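Local structure of 6-carboxyhexanoate--CoA ligase (Aquifex aeolicus, 5TVA) at residues 70-73 and 74-77; 125-128 and 129-132; 148-151 and 152-156; 155-158 and 159-162. The protein belongs to the 6-carboxyhexanoate--CoA ligase (BioW) family and holds adenosine monophosphate and coenzyme A together in this structure. All coordinates share one frame; numbering follows the deposited sequence.

Contact 1: residues 70-73 and 74-77; sequences FKSP and EEAR
Ser-72 and Glu-75 meet through both main chain and side chain. Two backbone bonds are straight: Ala-76 N donates to Ser-72 O over 3.0 Å with an N-H...O angle of 153°, and Arg-77 N donates to Pro-73 O over 2.8 Å at 167°. Glu-75 N makes a further bond to Ser-72 O, weak and bent, so this carbonyl takes two successive amides of the first turn.

The side-chain bonds are looser. Ser-72 OG accepts from Glu-75 N at 3.4 Å, a weak bond, and donates, again weakly, to Glu-75 OE1 at 3.0 Å. Its torsion (chi1 66°) puts OG between the backbone N and the carbonyl carbon, facing the first turn. Ser-72 is thereby the N-cap of helix 73-85, where the chain turns out of strand 65-69. A full capping box is not formed: Ser-72 N lies 3.1 Å from Glu-75 OE1, but at a poor angle. The carboxylates of Glu-74 and Glu-75 both sit by the helix start, where its dipole would be expected to favour negative charge.

Among the packing contacts, Phe-70 offers one ring face to a carbonyl, Glu-75 O standing 4.0 Å from CD1 and offset toward the rim, while CD2 comes within 3.9 Å of Ala-76 CA. The same ring meets that of Phe-79. Pro-73 CB lies over one face of the Arg-77 guanidinium, whose extended chain carries NH2 to a hydrogen bond with Leu-205 O.

Contact 2: residues 125-128 and 129-132; sequences RLEE and DKER. With COA (coenzyme A), chain D.
Lys-130 folds back across Arg-125 and ties itself to the backbone of Glu-127. Its chain runs extended to CE and bends at the last torsion (chi4 -55°), which brings NZ to Glu-127 O at 3.0 Å, almost exactly in line with the C=O bond. On the way, CD passes over one face of the Arg-125 guanidinium, offset toward its rim, and CB comes 3.4 Å from Arg-125 NH2.

That guanidinium is held by Glu-127. A bend at chi3 (61°) turns it side-on, and both donors converge on one oxygen: NE reaches Glu-127 OE2 at 2.6 Å and NH2 reaches the same OE2 at 2.8 Å, both within the guanidinium plane. The double grip, a salt bridge, fixes the rotation of the Arg-125 head group, which would hold its face where Lys-130 CD passes over it.

Asp-129 organises the next turn. OD1 accepts from Glu-131 N at 2.9 Å, forming an Asx turn, and from Arg-132 N at 2.9 Å, forming an Asx motif; the second donor comes from above the carboxylate plane, 68° out of it. Arg-132 then leads to coenzyme A, its CG touching O9A of the 3'-phosphate at 3.1 Å.

The whole turn belongs to the loop between strands 116-119 and 139-141. Glu-127 OE1 accepts from Leu-117 N and Arg-125 packs on Val-116, both of edge strand 116-119, while Arg-125 NH1 donates to Ala-105 O.

Contact 3: residues 148-151 and 152-156; sequences TEKL and LKEGY
Lys-150 and Glu-154, one helical turn apart, form a salt bridge: NZ donates to Glu-154 OE2 at 2.9 Å, arriving nearly in line with the C-O bond. The lysine leaves the backbone with CG opposite its own N (chi1 -177°) and bends at chi2 and again at its last torsion, swinging NZ round to the glutamate, whose chain is extended beyond CG. The other oxygen, Glu-154 OE1, turns toward Leu-151 CD2 at 3.6 Å.

Beneath the salt bridge run the main-chain bonds of the last helical turn. Leu-152 N donates to Thr-148 O, Lys-153 N to Glu-149 O, and Glu-154 N to Lys-150 O at 3.1 Å.

On the side next to helix 158-173, Thr-148 and Leu-152 point the same way, with CG2 of the threonine 3.6 Å from CD1 of the leucine. The threonine hydroxyl OG1 is bonded back to Arg-144 O, while CG2 takes the leucine.

The C-terminal end of helix 144-153 closes as a Schellman motif. Tyr-156 N reaches back to Leu-151 O at 3.0 Å and Gly-155 N to Leu-152 O at 2.8 Å; Gly-155 makes the reversal with a positive phi of 96°, the usual signature of this C-terminal cap.

Contact 4: residues 155-158 and 159-162; sequences GYTL and RTVD
Thr-157 and Val-161 join the incoming loop to the first turn of helix 158-173: Val-161 N donates to Thr-157 O at 3.0 Å. One residue on, Asp-162 N donates to Leu-158 O at 3.1 Å. Thr-157 itself is still extended (psi 169°), whereas Leu-158 and the residues after it have helical backbone angles, so the change of conformation falls between these two.

The Thr-157 side chain caps the turn. With OG1 placed between its backbone N and carbonyl carbon (chi1 71°), the hydroxyl accepts from Thr-160 N at 3.3 Å, long but fairly straight at 160°. This is an N-cap: it serves an amide of the helix's first turn, as such a cap does.

Thr-160, buried, sends CG2 against the base of Tyr-156, 3.7 Å from CB, the two side chains meeting at a slant. Val-161 CG2 lies 3.4 Å from Thr-157 O, and the valine also packs on Thr-148 of helix 144-153.

The charged side chains lead elsewhere. Arg-159 lines the adenosine monophosphate pocket, forming a cation-pi contact with Tyr-187 and a long, weak ion pair from NH2 to the phosphate oxygen O3P. Asp-162 is gripped by two arginines, OD1 by Arg-144 and OD2 by Arg-39.

In the fold
Contacts 3 and 4 are consecutive, sharing Gly-155 and Tyr-156, with centres 7 Å apart. The C-cap of helix 144-153 thus runs straight into the N-cap of helix 158-173, and the two helices pack through Thr-148 CG2 on Leu-158 CD2 (3.6 Å) and Leu-151 CB on Val-161 CG2 (3.9 Å). Contact 2 lies on the other side of the chain's centre, its centre 28 Å from that of contact 4, yet both reach coenzyme A: Arg-132 touches it, and the Asp-162 side chain comes within about 4 Å. Arg-159 approaches adenosine monophosphate to about 3 Å. Contact 1 is peripheral, its Arg-77 side chain about 13 Å from that nucleotide.

Contact 1: residues 70-73 and 74-77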
# COMPACT_ATOMS: atom_id res chain seq x y z
N PHE A 70 -10.58 5.15 -17.77
CA PHE A 70 -9.90 5.61 -18.96
C PHE A 70 -9.87 4.46 -19.95
O PHE A 70 -10.19 3.32 -19.62
CB PHE A 70 -8.48 6.12 -18.64
CG PHE A 70 -8.47 7.34 -17.78
CD1 PHE A 70 -8.61 8.60 -18.35
CD2 PHE A 70 -8.40 7.23 -16.41
CE1 PHE A 70 -8.65 9.73 -17.55
CE2 PHE A 70 -8.44 8.36 -15.61
CZ PHE A 70 -8.57 9.61 -16.18
N LYS A 71 -9.47 4.77 -21.18
CA LYS A 71 -9.55 3.79 -22.25
C LYS A 71 -8.19 3.26 -22.68
O LYS A 71 -8.13 2.37 -23.53
CB LYS A 71 -10.32 4.40 -23.43
CG LYS A 71 -11.73 4.88 -23.03
CD LYS A 71 -12.39 3.89 -22.07
CE LYS A 71 -13.57 4.49 -21.35
NZ LYS A 71 -13.18 5.14 -20.06
N SER A 72 -7.09 3.77 -22.11
CA SER A 72 -5.77 3.19 -22.32
C SER A 72 -4.90 3.46 -21.10
O SER A 72 -5.11 4.47 -20.40
CB SER A 72 -5.10 3.74 -23.58
OG SER A 72 -4.81 5.12 -23.46
N PRO A 73 -3.94 2.58 -20.79
CA PRO A 73 -3.02 2.88 -19.68
C PRO A 73 -2.25 4.18 -19.85
O PRO A 73 -1.98 4.86 -18.85
CB PRO A 73 -2.09 1.66 -19.66
CG PRO A 73 -2.93 0.54 -20.25
CD PRO A 73 -3.78 1.21 -21.31
N GLU A 74 -1.89 4.54 -21.08
CA GLU A 74 -1.22 5.82 -21.31
C GLU A 74 -2.06 6.98 -20.83
O GLU A 74 -1.53 7.98 -20.32
CB GLU A 74 -0.88 5.99 -22.80
CG GLU A 74 -0.06 4.86 -23.44
CD GLU A 74 -0.80 3.53 -23.57
OE1 GLU A 74 -2.03 3.50 -23.39
OE2 GLU A 74 -0.13 2.51 -23.83
N GLU A 75 -3.38 6.88 -20.97
CA GLU A 75 -4.27 7.95 -20.53
C GLU A 75 -4.47 7.92 -19.02
O GLU A 75 -4.65 8.96 -18.39
CB GLU A 75 -5.62 7.83 -21.24
CG GLU A 75 -5.54 8.10 -22.73
CD GLU A 75 -6.83 7.75 -23.45
OE1 GLU A 75 -7.37 6.64 -23.21
OE2 GLU A 75 -7.30 8.59 -24.25
N ALA A 76 -4.47 6.71 -18.45
CA ALA A 76 -4.61 6.59 -17.00
C ALA A 76 -3.35 7.09 -16.30
O ALA A 76 -3.43 7.78 -15.28
CB ALA A 76 -4.91 5.14 -16.64
N ARG A 77 -2.18 6.77 -16.85
CA ARG A 77 -0.93 7.26 -16.30
C ARG A 77 -0.76 8.76 -16.54
O ARG A 77 -0.17 9.45 -15.71
CB ARG A 77 0.23 6.48 -16.91
CG ARG A 77 0.12 4.99 -16.68
CD ARG A 77 1.25 4.23 -17.33
NE ARG A 77 1.18 2.81 -17.00
CZ ARG A 77 1.91 1.87 -17.60
NH1 ARG A 77 2.75 2.20 -18.56
NH2 ARG A 77 1.79 0.60 -17.24

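Contact 2: residues 125-128 and 129-132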
# COMPACT_ATOMS: atom_id res chain seq x y z
N ARG A 125 15.85 7.63 -6.16
CA ARG A 125 15.41 6.53 -5.31
C ARG A 125 16.28 6.47 -4.05
O ARG A 125 17.49 6.26 -4.15
CB ARG A 125 15.51 5.22 -6.09
CG ARG A 125 14.49 5.12 -7.22
CD ARG A 125 14.62 3.81 -8.00
NE ARG A 125 14.39 2.62 -7.19
CZ ARG A 125 14.14 1.42 -7.70
NH1 ARG A 125 14.10 1.27 -9.01
NH2 ARG A 125 13.92 0.38 -6.91
N LEU A 126 15.65 6.60 -2.88
CA LEU A 126 16.35 6.66 -1.59
C LEU A 126 16.40 5.33 -0.84
O LEU A 126 17.18 5.21 0.11
CB LEU A 126 15.70 7.70 -0.67
CG LEU A 126 15.45 9.09 -1.25
CD1 LEU A 126 14.73 9.99 -0.25
CD2 LEU A 126 16.75 9.74 -1.70
N GLU A 127 15.58 4.35 -1.22
CA GLU A 127 15.67 3.06 -0.54
C GLU A 127 17.04 2.43 -0.80
O GLU A 127 17.59 2.55 -1.90
CB GLU A 127 14.53 2.13 -0.98
CG GLU A 127 14.67 1.54 -2.37
CD GLU A 127 14.14 2.45 -3.46
OE1 GLU A 127 13.72 3.59 -3.15
OE2 GLU A 127 14.12 2.01 -4.64
N GLU A 128 17.58 1.78 0.23
CA GLU A 128 18.92 1.19 0.12
C GLU A 128 18.88 -0.08 -0.71
O GLU A 128 19.79 -0.33 -1.51
CB GLU A 128 19.47 0.88 1.51
CG GLU A 128 20.15 2.02 2.18
CD GLU A 128 21.42 2.37 1.46
OE1 GLU A 128 22.15 1.44 1.06
OE2 GLU A 128 21.67 3.58 1.29
N ASP A 129 17.86 -0.91 -0.49
CA ASP A 129 17.72 -2.19 -1.18
C ASP A 129 16.63 -2.01 -2.22
O ASP A 129 15.44 -2.02 -1.90
CB ASP A 129 17.40 -3.30 -0.19
CG ASP A 129 17.32 -4.66 -0.86
OD1 ASP A 129 17.05 -4.70 -2.08
OD2 ASP A 129 17.52 -5.68 -0.16
N LYS A 130 17.04 -1.87 -3.48
CA LYS A 130 16.11 -1.59 -4.55
C LYS A 130 15.37 -2.83 -5.04
O LYS A 130 14.43 -2.71 -5.82
CB LYS A 130 16.85 -0.89 -5.70
CG LYS A 130 17.77 0.22 -5.19
CD LYS A 130 18.21 1.19 -6.28
CE LYS A 130 19.31 2.14 -5.78
NZ LYS A 130 18.93 2.91 -4.55
N GLU A 131 15.77 -4.02 -4.59
CA GLU A 131 14.92 -5.17 -4.83
C GLU A 131 13.83 -5.28 -3.77
O GLU A 131 12.68 -5.61 -4.09
CB GLU A 131 15.74 -6.46 -4.87
CG GLU A 131 17.02 -6.34 -5.67
CD GLU A 131 17.80 -7.64 -5.68
OE1 GLU A 131 17.18 -8.70 -5.42
OE2 GLU A 131 19.03 -7.59 -5.91
N ARG A 132 14.19 -4.95 -2.53
CA ARG A 132 13.29 -5.17 -1.41
C ARG A 132 12.35 -3.98 -1.20
O ARG A 132 11.14 -4.16 -0.97
CB ARG A 132 14.11 -5.43 -0.15
CG ARG A 132 13.37 -6.22 0.87
CD ARG A 132 13.79 -5.90 2.32
NE ARG A 132 12.79 -5.00 2.85
CZ ARG A 132 12.56 -4.81 4.14
NH1 ARG A 132 13.23 -5.52 5.06
NH2 ARG A 132 11.62 -3.95 4.54
N1A COA D . 5.96 -9.19 -0.47
C2A COA D . 6.99 -9.99 -0.77
N3A COA D . 7.70 -10.58 0.18
C4A COA D . 7.42 -10.37 1.48
C5A COA D . 6.34 -9.55 1.83
C6A COA D . 5.61 -8.95 0.77
N6A COA D . 4.45 -8.03 1.11
N7A COA D . 6.25 -9.51 3.16
C8A COA D . 7.21 -10.27 3.65
N9A COA D . 7.90 -10.82 2.65
C1B COA D . 9.10 -11.66 2.96
C2B COA D . 9.94 -12.19 2.18
O2B COA D . 10.39 -11.34 1.07
C3B COA D . 11.13 -12.09 3.36
O3B COA D . 11.44 -10.68 3.49
P3B COA D . 12.83 -9.85 3.04
O7A COA D . 13.15 -8.92 4.16
O8A COA D . 13.99 -10.76 2.76
O9A COA D . 12.58 -9.02 1.80
C4B COA D . 10.57 -12.58 4.43
O4B COA D . 9.04 -12.68 4.12
C5B COA D . 10.76 -11.71 5.77
O5B COA D . 9.90 -10.63 5.79
P1A COA D . 9.19 -10.00 7.17
O1A COA D . 9.53 -8.50 7.26
O2A COA D . 9.61 -10.71 8.43
O3A COA D . 7.56 -10.10 6.97
P2A COA D . 6.38 -10.15 8.18
O4A COA D . 6.33 -11.61 8.66
O5A COA D . 6.78 -9.29 9.39
O6A COA D . 4.92 -9.67 7.48
CBP COA D . 3.34 -8.37 5.90
CCP COA D . 4.80 -8.53 6.57
CDP COA D . 3.13 -9.48 4.84
CEP COA D . 2.27 -8.66 6.97
CAP COA D . 3.17 -6.89 5.25
OAP COA D . 3.40 -6.87 3.89
C9P COA D . 1.77 -6.23 5.42
O9P COA D . 1.52 -5.50 6.36
N8P COA D . 0.71 -6.47 4.44
C7P COA D . -0.65 -5.87 4.60
C6P COA D . -1.01 -4.91 3.48
C5P COA D . -1.07 -5.55 2.05
O5P COA D . -0.22 -6.25 1.65
N4P COA D . -2.25 -5.24 1.19
C3P COA D . -2.35 -5.87 -0.19
C2P COA D . -3.42 -5.11 -0.99
S1P COA D . -2.93 -3.36 -0.88

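Contact 3: residues 148-151 and 152-156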
# COMPACT_ATOMS: atom_id res chain seq x y z
N THR A 148 -15.17 -3.13 6.91
CA THR A 148 -15.36 -3.97 5.73
C THR A 148 -16.83 -3.99 5.28
O THR A 148 -17.11 -3.88 4.08
CB THR A 148 -14.87 -5.39 6.02
OG1 THR A 148 -13.48 -5.33 6.30
CG2 THR A 148 -15.12 -6.31 4.83
N GLU A 149 -17.77 -4.13 6.21
CA GLU A 149 -19.16 -4.20 5.77
C GLU A 149 -19.59 -2.87 5.17
O GLU A 149 -20.22 -2.84 4.09
CB GLU A 149 -20.10 -4.62 6.91
CG GLU A 149 -21.57 -4.91 6.40
CD GLU A 149 -22.52 -5.43 7.51
OE1 GLU A 149 -22.35 -6.57 8.00
OE2 GLU A 149 -23.44 -4.69 7.91
N LYS A 150 -19.23 -1.77 5.82
CA LYS A 150 -19.60 -0.45 5.32
C LYS A 150 -19.04 -0.22 3.93
O LYS A 150 -19.79 0.12 3.00
CB LYS A 150 -19.12 0.64 6.28
CG LYS A 150 -19.52 2.05 5.88
CD LYS A 150 -19.74 2.91 7.12
CE LYS A 150 -20.50 4.19 6.81
NZ LYS A 150 -19.75 5.13 5.92
N LEU A 151 -17.74 -0.42 3.75
CA LEU A 151 -17.16 -0.12 2.44
C LEU A 151 -17.68 -1.06 1.36
O LEU A 151 -17.86 -0.63 0.21
CB LEU A 151 -15.64 -0.16 2.49
CG LEU A 151 -15.08 0.86 3.49
CD1 LEU A 151 -13.57 0.83 3.52
CD2 LEU A 151 -15.60 2.26 3.17
N LEU A 152 -17.92 -2.33 1.69
CA LEU A 152 -18.48 -3.23 0.69
C LEU A 152 -19.81 -2.70 0.18
O LEU A 152 -20.01 -2.62 -1.04
CB LEU A 152 -18.63 -4.65 1.26
CG LEU A 152 -17.31 -5.43 1.43
CD1 LEU A 152 -17.45 -6.76 2.16
CD2 LEU A 152 -16.61 -5.61 0.08
N LYS A 153 -20.68 -2.23 1.08
CA LYS A 153 -22.00 -1.81 0.66
C LYS A 153 -21.97 -0.49 -0.08
O LYS A 153 -22.87 -0.21 -0.88
CB LYS A 153 -22.97 -1.75 1.85
CG LYS A 153 -23.01 -0.44 2.59
CD LYS A 153 -24.24 -0.36 3.52
CE LYS A 153 -25.40 0.36 2.85
NZ LYS A 153 -25.23 1.85 2.80
N GLU A 154 -20.94 0.32 0.12
CA GLU A 154 -20.78 1.48 -0.75
C GLU A 154 -20.22 1.12 -2.12
O GLU A 154 -20.08 2.01 -2.96
CB GLU A 154 -19.90 2.53 -0.07
CG GLU A 154 -20.56 3.20 1.15
CD GLU A 154 -19.54 3.98 1.98
OE1 GLU A 154 -18.36 4.03 1.57
OE2 GLU A 154 -19.90 4.53 3.05
N GLY A 155 -19.93 -0.16 -2.37
CA GLY A 155 -19.41 -0.59 -3.66
C GLY A 155 -17.89 -0.73 -3.76
O GLY A 155 -17.38 -0.99 -4.87
N TYR A 156 -17.16 -0.60 -2.67
CA TYR A 156 -15.72 -0.85 -2.73
C TYR A 156 -15.41 -2.33 -2.48
O TYR A 156 -16.12 -3.02 -1.74
CB TYR A 156 -15.00 0.06 -1.73
CG TYR A 156 -15.29 1.52 -2.00
CD1 TYR A 156 -14.80 2.13 -3.14
CD2 TYR A 156 -16.04 2.29 -1.11
CE1 TYR A 156 -15.05 3.48 -3.40
CE2 TYR A 156 -16.30 3.64 -1.36
CZ TYR A 156 -15.80 4.22 -2.51
OH TYR A 156 -16.03 5.56 -2.78

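Contact 4: residues 155-158 and 159-162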
# COMPACT_ATOMS: atom_id res chain seq x y z
N GLY A 155 -19.93 -0.16 -2.37
CA GLY A 155 -19.41 -0.59 -3.66
C GLY A 155 -17.89 -0.73 -3.76
O GLY A 155 -17.38 -0.99 -4.87
N TYR A 156 -17.16 -0.60 -2.67
CA TYR A 156 -15.72 -0.85 -2.73
C TYR A 156 -15.41 -2.33 -2.48
O TYR A 156 -16.12 -3.02 -1.74
CB TYR A 156 -15.00 0.06 -1.73
CG TYR A 156 -15.29 1.52 -2.00
CD1 TYR A 156 -14.80 2.13 -3.14
CD2 TYR A 156 -16.04 2.29 -1.11
CE1 TYR A 156 -15.05 3.48 -3.40
CE2 TYR A 156 -16.30 3.64 -1.36
CZ TYR A 156 -15.80 4.22 -2.51
OH TYR A 156 -16.03 5.56 -2.78
N THR A 157 -14.36 -2.82 -3.13
CA THR A 157 -13.91 -4.20 -3.01
C THR A 157 -13.02 -4.41 -1.77
O THR A 157 -12.58 -3.46 -1.11
CB THR A 157 -13.14 -4.60 -4.26
OG1 THR A 157 -11.88 -3.91 -4.25
CG2 THR A 157 -13.93 -4.20 -5.52
N LEU A 158 -12.76 -5.69 -1.46
CA LEU A 158 -11.87 -6.02 -0.35
C LEU A 158 -10.45 -5.51 -0.58
O LEU A 158 -9.75 -5.17 0.37
CB LEU A 158 -11.87 -7.53 -0.10
CG LEU A 158 -13.14 -8.13 0.52
CD1 LEU A 158 -12.99 -9.64 0.78
CD2 LEU A 158 -13.50 -7.40 1.81
N ARG A 159 -10.01 -5.45 -1.84
CA ARG A 159 -8.70 -4.85 -2.10
C ARG A 159 -8.71 -3.37 -1.75
O ARG A 159 -7.72 -2.84 -1.21
CB ARG A 159 -8.29 -5.06 -3.56
CG ARG A 159 -8.28 -6.51 -3.92
CD ARG A 159 -7.41 -6.79 -5.10
NE ARG A 159 -6.00 -6.67 -4.76
CZ ARG A 159 -5.05 -7.49 -5.18
NH1 ARG A 159 -5.38 -8.53 -5.96
NH2 ARG A 159 -3.78 -7.30 -4.82
N THR A 160 -9.82 -2.68 -2.02
CA THR A 160 -9.94 -1.30 -1.60
C THR A 160 -9.84 -1.18 -0.08
O THR A 160 -9.12 -0.32 0.44
CB THR A 160 -11.25 -0.70 -2.11
OG1 THR A 160 -11.24 -0.76 -3.53
CG2 THR A 160 -11.36 0.76 -1.68
N VAL A 161 -10.56 -2.04 0.64
CA VAL A 161 -10.51 -2.01 2.10
C VAL A 161 -9.07 -2.09 2.58
O VAL A 161 -8.65 -1.32 3.45
CB VAL A 161 -11.39 -3.13 2.68
CG1 VAL A 161 -11.24 -3.20 4.19
CG2 VAL A 161 -12.87 -2.91 2.28
N ASP A 162 -8.29 -3.01 2.00
CA ASP A 162 -6.91 -3.23 2.44
C ASP A 162 -5.99 -2.08 2.04
O ASP A 162 -5.20 -1.60 2.86
CB ASP A 162 -6.38 -4.53 1.84
CG ASP A 162 -6.94 -5.76 2.52
OD1 ASP A 162 -7.53 -5.63 3.62
OD2 ASP A 162 -6.79 -6.85 1.92